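Local coordinates for nitroreductase (PDB 3EK3), which is an FMN-dependent nitroreductase that reduces nitro compounds, probably with electrons from NADH or NADPH, at the interface of chains A and B. Sequence-based numbering; all coordinates share one arbitrary frame. Chains: chain A/B, Nitroreductase.

Contact 1: the interface of chains A and B. Residues chain A 11-12, 14, 118, 179, 181; chain B 36, 38-41.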
ATOM      1  N   ILE A  11      11.173   7.923  -4.121  1.00 11.78           N
ATOM      2  CA  ILE A  11      10.103   7.072  -4.659  1.00 11.38           C
ATOM      3  C   ILE A  11      10.543   6.379  -5.970  1.00 12.43           C
ATOM      4  O   ILE A  11      10.329   5.174  -6.141  1.00 13.03           O
ATOM      5  CB  ILE A  11       8.805   7.885  -4.871  1.00 14.68           C
ATOM      6  CG1 ILE A  11       8.102   8.101  -3.511  1.00 13.48           C
ATOM      7  CG2 ILE A  11       7.871   7.186  -5.850  1.00 11.49           C
ATOM      8  CD1 ILE A  11       6.939   9.115  -3.518  1.00 10.94           C
ATOM      9  N   LYS A  12      11.116   7.128  -6.903  1.00 13.39           N
ATOM     10  CA  LYS A  12      11.658   6.543  -8.136  1.00 14.47           C
ATOM     11  C   LYS A  12      12.842   5.616  -7.904  1.00 14.74           C
ATOM     12  O   LYS A  12      13.034   4.680  -8.675  1.00 13.57           O
ATOM     13  CB  LYS A  12      12.053   7.632  -9.128  1.00 13.16           C
ATOM     14  CG  LYS A  12      10.899   8.409  -9.705  1.00 21.77           C
ATOM     15  CD  LYS A  12      11.476   9.641 -10.403  1.00 24.48           C
ATOM     16  CE  LYS A  12      10.579  10.203 -11.435  1.00 36.30           C
ATOM     17  NZ  LYS A  12      11.272  11.306 -12.199  1.00 40.02           N
ATOM     18  N   ARG A  14      13.489   3.668  -5.216  1.00 12.03           N
ATOM     19  CA  ARG A  14      13.135   2.435  -4.497  1.00 11.56           C
ATOM     20  C   ARG A  14      13.078   1.247  -5.435  1.00 13.07           C
ATOM     21  O   ARG A  14      12.321   1.250  -6.416  1.00 14.29           O
ATOM     22  CB  ARG A  14      11.800   2.581  -3.772  1.00 11.33           C
ATOM     23  CG  ARG A  14      11.401   1.370  -2.935  1.00 10.06           C
ATOM     24  CD  ARG A  14       9.925   1.031  -3.024  1.00  8.93           C
ATOM     25  NE  ARG A  14       9.460   0.966  -4.400  1.00  9.38           N
ATOM     26  CZ  ARG A  14       9.660  -0.064  -5.219  1.00  9.43           C
ATOM     27  NH1 ARG A  14      10.292  -1.143  -4.814  1.00 10.39           N
ATOM     28  NH2 ARG A  14       9.247   0.020  -6.464  1.00 10.27           N
ATOM     29  N   GLU A 118       4.817   0.029   2.058  1.00 10.80           N
ATOM     30  CA  GLU A 118       5.367   1.023   1.145  1.00 10.13           C
ATOM     31  C   GLU A 118       6.117   2.112   1.902  1.00 12.10           C
ATOM     32  O   GLU A 118       7.213   2.466   1.488  1.00 10.73           O
ATOM     33  CB  GLU A 118       4.299   1.581   0.212  1.00 11.93           C
ATOM     34  CG  GLU A 118       4.768   2.498  -0.923  1.00 10.89           C
ATOM     35  CD  GLU A 118       5.743   1.842  -1.892  1.00 15.50           C
ATOM     36  OE1 GLU A 118       5.849   0.629  -1.866  1.00 11.65           O
ATOM     37  OE2 GLU A 118       6.446   2.536  -2.680  1.00 12.09           O
ATOM     38  N   LYS A 179      15.379   0.616 -14.304  1.00 15.09           N
ATOM     39  CA  LYS A 179      13.916   0.681 -14.175  1.00 13.94           C
ATOM     40  C   LYS A 179      13.275   1.610 -15.193  1.00 12.66           C
ATOM     41  O   LYS A 179      13.668   2.756 -15.351  1.00 12.53           O
ATOM     42  CB  LYS A 179      13.454   1.087 -12.763  1.00 12.90           C
ATOM     43  CG  LYS A 179      11.930   1.264 -12.636  1.00 10.85           C
ATOM     44  CD  LYS A 179      11.430   1.089 -11.214  1.00 12.26           C
ATOM     45  CE  LYS A 179       9.910   1.023 -11.146  1.00 12.16           C
ATOM     46  NZ  LYS A 179       9.396   0.787  -9.750  1.00 10.74           N
ATOM     47  N   VAL A 181       8.965   2.292 -16.475  1.00  9.80           N
ATOM     48  CA  VAL A 181       7.570   1.961 -16.177  1.00  8.31           C
ATOM     49  C   VAL A 181       6.719   1.894 -17.461  1.00  7.55           C
ATOM     50  O   VAL A 181       7.065   2.434 -18.514  1.00  6.90           O
ATOM     51  CB  VAL A 181       6.922   2.946 -15.155  1.00  8.71           C
ATOM     52  CG1 VAL A 181       7.666   2.884 -13.801  1.00  9.67           C
ATOM     53  CG2 VAL A 181       6.880   4.336 -15.717  1.00  8.63           C
TER
ATOM     54  N   ALA B  36       4.623   9.022  -9.395  1.00 10.68           N
ATOM     55  CA  ALA B  36       5.048   8.408  -8.132  1.00 12.05           C
ATOM     56  C   ALA B  36       4.262   7.115  -7.901  1.00 12.53           C
ATOM     57  O   ALA B  36       4.867   6.114  -7.543  1.00 12.04           O
ATOM     58  CB  ALA B  36       4.905   9.379  -6.950  1.00 10.59           C
ATOM     59  N   ALA B  38       2.904   5.280 -10.322  1.00  9.55           N
ATOM     60  CA  ALA B  38       3.422   4.382 -11.358  1.00 11.67           C
ATOM     61  C   ALA B  38       4.699   3.632 -10.993  1.00 11.56           C
ATOM     62  O   ALA B  38       4.930   2.501 -11.471  1.00 10.56           O
ATOM     63  CB  ALA B  38       3.623   5.132 -12.666  1.00 12.16           C
ATOM     64  N   TYR B  39       5.531   4.274 -10.165  1.00 10.89           N
ATOM     65  CA  TYR B  39       6.789   3.708  -9.664  1.00  9.69           C
ATOM     66  C   TYR B  39       6.676   2.795  -8.432  1.00 10.67           C
ATOM     67  O   TYR B  39       7.684   2.210  -7.976  1.00  9.25           O
ATOM     68  CB  TYR B  39       7.795   4.851  -9.405  1.00  9.74           C
ATOM     69  CG  TYR B  39       8.612   5.209 -10.615  1.00 10.76           C
ATOM     70  CD1 TYR B  39       8.109   6.053 -11.607  1.00 16.29           C
ATOM     71  CD2 TYR B  39       9.882   4.683 -10.788  1.00 11.07           C
ATOM     72  CE1 TYR B  39       8.863   6.359 -12.726  1.00 17.14           C
ATOM     73  CE2 TYR B  39      10.633   4.969 -11.912  1.00 13.12           C
ATOM     74  CZ  TYR B  39      10.115   5.805 -12.881  1.00 15.46           C
ATOM     75  OH  TYR B  39      10.866   6.119 -13.985  1.00 14.54           O
ATOM     76  N   ALA B  40       5.451   2.618  -7.923  1.00 13.30           N
ATOM     77  CA  ALA B  40       5.184   1.669  -6.858  1.00 11.87           C
ATOM     78  C   ALA B  40       5.531   0.222  -7.269  1.00 12.20           C
ATOM     79  O   ALA B  40       5.503  -0.155  -8.456  1.00 11.65           O
ATOM     80  CB  ALA B  40       3.664   1.744  -6.386  1.00 12.66           C
ATOM     81  N   PRO B  41       5.855  -0.604  -6.280  1.00  9.93           N
ATOM     82  CA  PRO B  41       6.114  -1.982  -6.576  1.00  8.79           C
ATOM     83  C   PRO B  41       4.783  -2.624  -6.946  1.00  9.16           C
ATOM     84  O   PRO B  41       3.736  -2.167  -6.460  1.00 11.44           O
ATOM     85  CB  PRO B  41       6.607  -2.558  -5.237  1.00  9.18           C
ATOM     86  CG  PRO B  41       6.035  -1.645  -4.175  1.00  8.13           C
ATOM     87  CD  PRO B  41       6.002  -0.274  -4.842  1.00 10.92           C
TER
HETATM   88  O   HOH W   1       8.418   3.454  -5.596  1.00 13.99           O
HETATM   89  O   HOH W   2       6.638   0.430 -10.761  1.00 15.83           O
HETATM   90  O   HOH W   3      10.731   2.615  -7.982  1.00 20.07           O
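This patch of the nitroreductase-family dimer is built round B:Tyr39, just past the end of helix 27-38, lodged between two stretches of chain A, residues 11-14 and 179-181. The packing is densest at the phenol ring, which is gripped on both faces. A:Val181 crosses at about a right angle and sets CG1 over the ring centre, 3.7 Å from the centroid. On the opposite face A:Lys12 crosses obliquely and lays CG over the centre. A:Lys179, extended and with CG anti to the backbone N (chi1 176°), slides past the ring antiparallel, CE 3.7 Å from CD2 of B:Tyr39. Nearby, CG2 of A:Ile11 rests against B:Ala36.

The other side is polar and wet. The backbone O of B:Tyr39 takes a hydrogen bond from NH2 of A:Arg14 at 3.1 Å, nearly straight (162° at H), in both the carbonyl and guanidinium planes. NZ of A:Lys179 adds a second at 2.8 Å, coming from above the carbonyl plane. Two cationic groups thus converge on one carbonyl and probably polarise it; both also bind FMN, so this partner-chain carbonyl may help orient them. A:Arg14 gets there by bending at chi2 and chi3; CD of B:Pro41 lies over one guanidinium face, toward the rim. Within chain A a long salt bridge joins NE of A:Arg14 to OE2 of A:Glu118 (3.8 Å), whose carboxylate meets B:Pro41 tip to tip. Waters 1 and 3 tie the B:Tyr39 carbonyl to O of A:Ile11, 2.6 Å from water 1; water 1 also bonds NE of A:Arg14, water 3 O of A:Arg14 and NZ of A:Lys179. Water 2 links NZ of A:Lys179 to the carbonyl oxygens of B:Ala38 and B:Ala40.

Contact 2: the interface of chains A and B. Residues chain A 133, 135, 138-139, 162; chain B 107-108, 111.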
ATOM      1  N   TRP A 133       9.644  -6.755  -1.002  1.00 11.34           N
ATOM      2  CA  TRP A 133       8.423  -7.423  -0.586  1.00 11.55           C
ATOM      3  C   TRP A 133       8.689  -8.912  -0.631  1.00  9.96           C
ATOM      4  O   TRP A 133       9.086  -9.436  -1.657  1.00  9.90           O
ATOM      5  CB  TRP A 133       7.259  -7.104  -1.548  1.00 12.29           C
ATOM      6  CG  TRP A 133       5.929  -7.533  -1.046  1.00 10.96           C
ATOM      7  CD1 TRP A 133       5.492  -8.807  -0.854  1.00 12.81           C
ATOM      8  CD2 TRP A 133       4.829  -6.677  -0.710  1.00  9.95           C
ATOM      9  NE1 TRP A 133       4.209  -8.799  -0.387  1.00 10.50           N
ATOM     10  CE2 TRP A 133       3.763  -7.503  -0.301  1.00  8.93           C
ATOM     11  CE3 TRP A 133       4.640  -5.292  -0.736  1.00 11.33           C
ATOM     12  CZ2 TRP A 133       2.548  -6.984   0.123  1.00 11.46           C
ATOM     13  CZ3 TRP A 133       3.439  -4.773  -0.330  1.00 11.43           C
ATOM     14  CH2 TRP A 133       2.385  -5.624   0.073  1.00 10.66           C
ATOM     15  N   ASN A 135       6.434 -12.203  -0.169  1.00 10.66           N
ATOM     16  CA  ASN A 135       4.998 -12.564  -0.147  1.00 10.43           C
ATOM     17  C   ASN A 135       4.686 -13.976   0.302  1.00 10.58           C
ATOM     18  O   ASN A 135       3.528 -14.344   0.348  1.00 10.09           O
ATOM     19  CB  ASN A 135       4.399 -12.323  -1.533  1.00 11.47           C
ATOM     20  CG  ASN A 135       2.934 -11.877  -1.490  1.00  9.74           C
ATOM     21  OD1 ASN A 135       2.522 -11.145  -0.587  1.00 13.81           O
ATOM     22  ND2 ASN A 135       2.178 -12.272  -2.495  1.00 17.11           N
ATOM     23  N   GLY A 138       1.762 -15.121   2.878  1.00 11.59           N
ATOM     24  CA  GLY A 138       0.322 -14.932   2.636  1.00 12.55           C
ATOM     25  C   GLY A 138      -0.461 -16.214   2.523  1.00 14.50           C
ATOM     26  O   GLY A 138      -1.545 -16.335   3.108  1.00 13.59           O
ATOM     27  N   THR A 139       0.037 -17.163   1.743  1.00 11.00           N
ATOM     28  CA  THR A 139      -0.706 -18.415   1.507  1.00 13.92           C
ATOM     29  C   THR A 139      -0.252 -19.542   2.432  1.00 11.64           C
ATOM     30  O   THR A 139      -0.887 -20.629   2.465  1.00 14.78           O
ATOM     31  CB  THR A 139      -0.543 -18.898   0.083  1.00 14.77           C
ATOM     32  OG1 THR A 139       0.843 -19.084  -0.169  1.00 16.10           O
ATOM     33  CG2 THR A 139      -1.137 -17.900  -0.897  1.00 13.31           C
ATOM     34  N   TYR A 162      -0.130 -10.340   5.579  1.00 10.19           N
ATOM     35  CA  TYR A 162      -0.405  -9.756   4.260  1.00  9.13           C
ATOM     36  C   TYR A 162       0.865  -9.435   3.426  1.00  9.68           C
ATOM     37  O   TYR A 162       0.807  -9.410   2.176  1.00 12.06           O
ATOM     38  CB  TYR A 162      -1.298  -8.534   4.448  1.00 10.34           C
ATOM     39  CG  TYR A 162      -2.692  -8.981   4.873  1.00 12.93           C
ATOM     40  CD1 TYR A 162      -3.617  -9.380   3.927  1.00 11.48           C
ATOM     41  CD2 TYR A 162      -3.061  -9.034   6.219  1.00 13.92           C
ATOM     42  CE1 TYR A 162      -4.900  -9.852   4.327  1.00 14.15           C
ATOM     43  CE2 TYR A 162      -4.308  -9.498   6.612  1.00 12.69           C
ATOM     44  CZ  TYR A 162      -5.228  -9.892   5.676  1.00 14.45           C
ATOM     45  OH  TYR A 162      -6.489 -10.341   6.051  1.00 16.56           O
TER
ATOM     46  N   TRP B 107      -4.416 -12.351  -6.086  1.00 11.11           N
ATOM     47  CA  TRP B 107      -5.052 -12.099  -4.788  1.00 11.27           C
ATOM     48  C   TRP B 107      -4.545 -10.820  -4.170  1.00  8.84           C
ATOM     49  O   TRP B 107      -5.229 -10.192  -3.354  1.00 11.29           O
ATOM     50  CB  TRP B 107      -4.910 -13.282  -3.826  1.00 13.34           C
ATOM     51  CG  TRP B 107      -3.536 -13.590  -3.319  1.00 15.74           C
ATOM     52  CD1 TRP B 107      -2.717 -14.581  -3.764  1.00 15.75           C
ATOM     53  CD2 TRP B 107      -2.855 -12.973  -2.208  1.00 13.95           C
ATOM     54  NE1 TRP B 107      -1.573 -14.617  -3.014  1.00 16.14           N
ATOM     55  CE2 TRP B 107      -1.621 -13.639  -2.059  1.00 16.65           C
ATOM     56  CE3 TRP B 107      -3.177 -11.948  -1.314  1.00 12.35           C
ATOM     57  CZ2 TRP B 107      -0.712 -13.307  -1.062  1.00 13.12           C
ATOM     58  CZ3 TRP B 107      -2.239 -11.569  -0.334  1.00 14.92           C
ATOM     59  CH2 TRP B 107      -1.023 -12.251  -0.221  1.00 16.36           C
ATOM     60  N   TRP B 108      -3.343 -10.416  -4.578  1.00 10.25           N
ATOM     61  CA  TRP B 108      -2.716  -9.207  -4.082  1.00 12.41           C
ATOM     62  C   TRP B 108      -3.048  -7.950  -4.902  1.00 12.57           C
ATOM     63  O   TRP B 108      -2.400  -6.893  -4.726  1.00 13.57           O
ATOM     64  CB  TRP B 108      -1.203  -9.414  -4.054  1.00 11.34           C
ATOM     65  CG  TRP B 108      -0.622  -9.689  -5.401  1.00 15.14           C
ATOM     66  CD1 TRP B 108      -0.315  -8.774  -6.374  1.00 11.74           C
ATOM     67  CD2 TRP B 108      -0.248 -10.966  -5.919  1.00 10.02           C
ATOM     68  NE1 TRP B 108       0.202  -9.424  -7.473  1.00 14.15           N
ATOM     69  CE2 TRP B 108       0.257 -10.762  -7.219  1.00 13.27           C
ATOM     70  CE3 TRP B 108      -0.281 -12.269  -5.400  1.00 13.34           C
ATOM     71  CZ2 TRP B 108       0.734 -11.814  -8.016  1.00 11.77           C
ATOM     72  CZ3 TRP B 108       0.187 -13.306  -6.181  1.00 16.58           C
ATOM     73  CH2 TRP B 108       0.679 -13.073  -7.483  1.00 15.73           C
HETATM   74  N   MSE B 111      -3.328  -4.816  -2.995  1.00 10.07           N
HETATM   75  CA  MSE B 111      -2.095  -4.350  -2.388  1.00 10.46           C
HETATM   76  C   MSE B 111      -1.218  -3.636  -3.392  1.00 11.36           C
HETATM   77  O   MSE B 111      -0.581  -2.608  -3.045  1.00 11.14           O
HETATM   78  CB  MSE B 111      -1.371  -5.508  -1.666  1.00 10.70           C
HETATM   79  CG  MSE B 111      -2.203  -6.096  -0.533  1.00 11.85           C
HETATM   80 SE   MSE B 111      -1.233  -7.213   0.687  0.75  7.83          SE
HETATM   81  CE  MSE B 111      -0.556  -8.403  -0.654  1.00  9.27           C
TER
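Selenomethionine B:Met111, near the start of helix 109-126, forms the apolar centre of this patch of the nitroreductase dimer interface. Its chain bends at chi3 (-55°), and it crosses the indole of A:Trp133 at about a right angle, with CE 3.5 Å from CZ2 of A:Trp133. SE and CE of B:Met111 both come 3.3 Å from the backbone O of A:Tyr162 on strand 160-168, and SE also packs on its CB.

Farther out, B:Trp107 meets A:Asn135 tip to tip, amide and ring only 15° from parallel. ND2 of A:Asn135 stands 3.4 Å from CZ2 of B:Trp107, while OD1 approaches CH2. B:Trp107 holds CG in the crowded position between backbone N and carbonyl carbon (chi1 68°), and CE3 of the neighbouring B:Trp108 backs one face of its indole, toward the rim. The ring of B:Trp108 stands almost perpendicular to the amide.

At the rim, CG2 of A:Thr139 lies 3.9 Å from NE1 of B:Trp107, and A:Gly138 adds a looser backbone contact. No hydrogen bond crosses the patch. Within chain A, NE1 of A:Trp133 donates to OD1 of A:Asn135 at 2.9 Å; it lies above the carbonyl plane, while OD1 stays close to the indole plane. This bond restrains the amide beside B:Trp107. A:Asn135 is also an FMN-binding residue, so the patch adds packing to the dimer interface and probably steadies part of the flavin pocket.

Contact 1 and contact 2 lie about 18 Å apart, measured between the centres of their C-alpha atoms, along one two-fold symmetric interface; each has a twin with the chains exchanged. They share no residue, but helix 109-126 serves both: chain A supplies it to contact 1 through A:Glu118, chain B to contact 2 through B:Met111. The same interface thus has one largely polar and one apolar anchor. Both include FMN-binding residues of chain A, so dimer assembly and the shaping of the cofactor pocket are probably coupled.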